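Local structure of kojibiose phosphorylase (Gut metagenome, 6W0P) at residues F192-S197 and Q265-A270. The protein belongs to glycoside hydrolase family 65, with an N-terminal beta domain, a helical catalytic domain and a small C-terminal domain. Residues are numbered along the deposited sequence; the frame is centred on the assembly and turned at random.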
ATOM      1  N   PHE A 192      -1.807  45.700   8.981  1.00 49.62           N
ATOM      2  CA  PHE A 192      -1.289  47.056   9.282  1.00 49.93           C
ATOM      3  C   PHE A 192      -1.479  47.989   8.095  1.00 49.60           C
ATOM      4  O   PHE A 192      -1.428  47.526   6.933  1.00 49.05           O
ATOM      5  CB  PHE A 192       0.203  47.009   9.626  1.00 50.68           C
ATOM      6  CG  PHE A 192       1.065  46.311   8.607  1.00 49.26           C
ATOM      7  CD1 PHE A 192       1.599  47.003   7.529  1.00 48.97           C
ATOM      8  CD2 PHE A 192       1.349  44.960   8.734  1.00 49.40           C
ATOM      9  CE1 PHE A 192       2.383  46.353   6.588  1.00 49.25           C
ATOM     10  CE2 PHE A 192       2.135  44.309   7.792  1.00 49.32           C
ATOM     11  CZ  PHE A 192       2.645  45.006   6.718  1.00 49.14           C
ATOM     12  N   LYS A 193      -1.658  49.275   8.389  1.00 49.96           N
ATOM     13  CA  LYS A 193      -1.527  50.359   7.388  1.00 51.49           C
ATOM     14  C   LYS A 193      -0.501  51.351   7.930  1.00 51.90           C
ATOM     15  O   LYS A 193      -0.674  51.824   9.050  1.00 54.50           O
ATOM     16  CB  LYS A 193      -2.884  50.983   7.045  1.00 52.99           C
ATOM     17  CG  LYS A 193      -2.821  52.196   6.122  1.00 53.68           C
ATOM     18  CD  LYS A 193      -3.959  52.267   5.127  1.00 53.92           C
ATOM     19  CE  LYS A 193      -4.224  53.663   4.606  1.00 54.64           C
ATOM     20  NZ  LYS A 193      -3.011  54.305   4.044  1.00 54.83           N
ATOM     21  N   ILE A 194       0.557  51.590   7.164  1.00 51.84           N
ATOM     22  CA  ILE A 194       1.645  52.556   7.471  1.00 52.38           C
ATOM     23  C   ILE A 194       1.794  53.463   6.255  1.00 51.11           C
ATOM     24  O   ILE A 194       2.292  52.983   5.239  1.00 48.85           O
ATOM     25  CB  ILE A 194       2.944  51.801   7.808  1.00 53.35           C
ATOM     26  CG1 ILE A 194       2.652  50.679   8.811  1.00 54.95           C
ATOM     27  CG2 ILE A 194       4.020  52.776   8.276  1.00 53.80           C
ATOM     28  CD1 ILE A 194       3.822  50.243   9.684  1.00 57.09           C
ATOM     29  N   GLY A 195       1.360  54.720   6.367  1.00 51.62           N
ATOM     30  CA  GLY A 195       1.380  55.690   5.255  1.00 51.26           C
ATOM     31  C   GLY A 195       0.499  55.207   4.114  1.00 50.20           C
ATOM     32  O   GLY A 195      -0.620  54.752   4.385  1.00 48.73           O
ATOM     33  N   ASN A 196       0.996  55.252   2.878  1.00 49.63           N
ATOM     34  CA  ASN A 196       0.193  54.865   1.689  1.00 49.65           C
ATOM     35  C   ASN A 196       0.322  53.359   1.443  1.00 48.71           C
ATOM     36  O   ASN A 196      -0.126  52.896   0.361  1.00 49.90           O
ATOM     37  CB  ASN A 196       0.572  55.690   0.461  1.00 50.65           C
ATOM     38  CG  ASN A 196       0.053  57.110   0.553  1.00 51.04           C
ATOM     39  OD1 ASN A 196       0.819  58.067   0.432  1.00 49.73           O
ATOM     40  ND2 ASN A 196      -1.247  57.243   0.768  1.00 51.01           N
ATOM     41  N   SER A 197       0.857  52.622   2.414  1.00 47.23           N
ATOM     42  CA  SER A 197       1.147  51.174   2.292  1.00 47.51           C
ATOM     43  C   SER A 197       0.234  50.396   3.236  1.00 48.03           C
ATOM     44  O   SER A 197      -0.043  50.893   4.338  1.00 49.92           O
ATOM     45  CB  SER A 197       2.607  50.923   2.534  1.00 48.13           C
ATOM     46  OG  SER A 197       3.374  51.458   1.454  1.00 47.17           O
ATOM     47  N   GLN A 265      11.786  43.435  11.018  1.00 52.18           N
ATOM     48  CA  GLN A 265      12.767  43.622   9.911  1.00 52.51           C
ATOM     49  C   GLN A 265      12.168  43.161   8.572  1.00 50.45           C
ATOM     50  O   GLN A 265      12.494  43.793   7.539  1.00 51.11           O
ATOM     51  CB  GLN A 265      14.055  42.843  10.185  1.00 53.88           C
ATOM     52  CG  GLN A 265      14.828  43.306  11.420  1.00 55.85           C
ATOM     53  CD  GLN A 265      16.036  42.429  11.654  1.00 56.60           C
ATOM     54  OE1 GLN A 265      16.358  41.565  10.837  1.00 56.01           O
ATOM     55  NE2 GLN A 265      16.711  42.651  12.769  1.00 55.95           N
ATOM     56  N   GLN A 266      11.363  42.092   8.591  1.00 49.02           N
ATOM     57  CA  GLN A 266      10.655  41.507   7.414  1.00 48.32           C
ATOM     58  C   GLN A 266       9.732  42.580   6.849  1.00 48.78           C
ATOM     59  O   GLN A 266       9.812  42.872   5.632  1.00 47.34           O
ATOM     60  CB  GLN A 266       9.845  40.266   7.805  1.00 47.29           C
ATOM     61  CG  GLN A 266       9.288  39.483   6.624  1.00 45.94           C
ATOM     62  CD  GLN A 266       8.667  38.160   7.016  1.00 44.59           C
ATOM     63  OE1 GLN A 266       7.448  38.014   7.040  1.00 42.27           O
ATOM     64  NE2 GLN A 266       9.505  37.176   7.312  1.00 44.36           N
ATOM     65  N   ARG A 267       8.938  43.172   7.742  1.00 50.94           N
ATOM     66  CA  ARG A 267       7.985  44.259   7.423  1.00 53.03           C
ATOM     67  C   ARG A 267       8.750  45.465   6.873  1.00 52.26           C
ATOM     68  O   ARG A 267       8.332  45.995   5.839  1.00 51.45           O
ATOM     69  CB  ARG A 267       7.159  44.603   8.661  1.00 57.46           C
ATOM     70  CG  ARG A 267       5.877  45.354   8.336  1.00 60.98           C
ATOM     71  CD  ARG A 267       5.437  46.283   9.452  1.00 63.38           C
ATOM     72  NE  ARG A 267       4.433  45.700  10.327  1.00 65.76           N
ATOM     73  CZ  ARG A 267       3.872  46.341  11.346  1.00 66.97           C
ATOM     74  NH1 ARG A 267       4.235  47.583  11.634  1.00 68.04           N
ATOM     75  NH2 ARG A 267       2.954  45.732  12.076  1.00 67.30           N
ATOM     76  N   ASP A 268       9.852  45.874   7.499  1.00 53.08           N
ATOM     77  CA  ASP A 268      10.564  47.105   7.064  1.00 54.33           C
ATOM     78  C   ASP A 268      11.209  46.875   5.694  1.00 51.56           C
ATOM     79  O   ASP A 268      11.164  47.794   4.849  1.00 51.09           O
ATOM     80  CB  ASP A 268      11.617  47.576   8.067  1.00 58.69           C
ATOM     81  CG  ASP A 268      11.877  49.069   7.923  1.00 62.06           C
ATOM     82  OD1 ASP A 268      11.161  49.842   8.600  1.00 63.50           O
ATOM     83  OD2 ASP A 268      12.744  49.453   7.081  1.00 63.08           O
ATOM     84  N   ILE A 269      11.800  45.702   5.469  1.00 49.09           N
ATOM     85  CA  ILE A 269      12.354  45.343   4.131  1.00 47.40           C
ATOM     86  C   ILE A 269      11.210  45.403   3.107  1.00 44.23           C
ATOM     87  O   ILE A 269      11.380  46.056   2.066  1.00 42.31           O
ATOM     88  CB  ILE A 269      13.055  43.975   4.157  1.00 47.69           C
ATOM     89  CG1 ILE A 269      14.259  43.996   5.105  1.00 49.36           C
ATOM     90  CG2 ILE A 269      13.439  43.545   2.745  1.00 47.07           C
ATOM     91  CD1 ILE A 269      14.709  42.615   5.564  1.00 49.96           C
ATOM     92  N   ALA A 270      10.055  44.824   3.423  1.00 42.63           N
ATOM     93  CA  ALA A 270       8.918  44.780   2.481  1.00 42.99           C
ATOM     94  C   ALA A 270       8.521  46.213   2.099  1.00 43.27           C
ATOM     95  O   ALA A 270       8.402  46.499   0.881  1.00 43.30           O
ATOM     96  CB  ALA A 270       7.776  43.994   3.064  1.00 42.81           C
TER
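Phe192 lies on strand 186-194 and presents one face of its ring to the side chain of Arg267, from helix 263-277. The Arg267 side chain runs across that face, in the direction opposite to that of Phe192. Its CD sits nearly above the middle of the ring, 4.0 Å from the Phe192 centroid and 7° off the ring normal, a CH-pi contact. Farther out, Arg267 NE comes within 3.5 Å of Phe192 CD2. Arg267 CZ is 4.2 Å from the Phe192 centroid, and this pair counts as cation-pi. The ring and guanidinium planes are 34° apart, so the guanidinium lies tilted over the face. The bend of the arginine chain at chi3 (-97°) lays the guanidinium over the ring toward Phe192 CB.

Two residues on, Ile194 points its side chain toward the helix as well. Its CD1 meets Arg267 NH1 at 3.3 Å, and the two side chains cross at about a right angle. A type II' turn from Ile194 to Ser197 then leads into strand 197-204. Ser197 touches Leu271 and Leu274, farther along the helix.

The contact joins the outermost strand, within this chain, of the large antiparallel sheet of the N-terminal domain to a helix packed on that sheet. Phe192 also rests on Val214 and Thr201. No hydrogen bond links the two segments. The attraction is probably dispersion plus a cation-pi term, with the arginine's charge resting on an aromatic face.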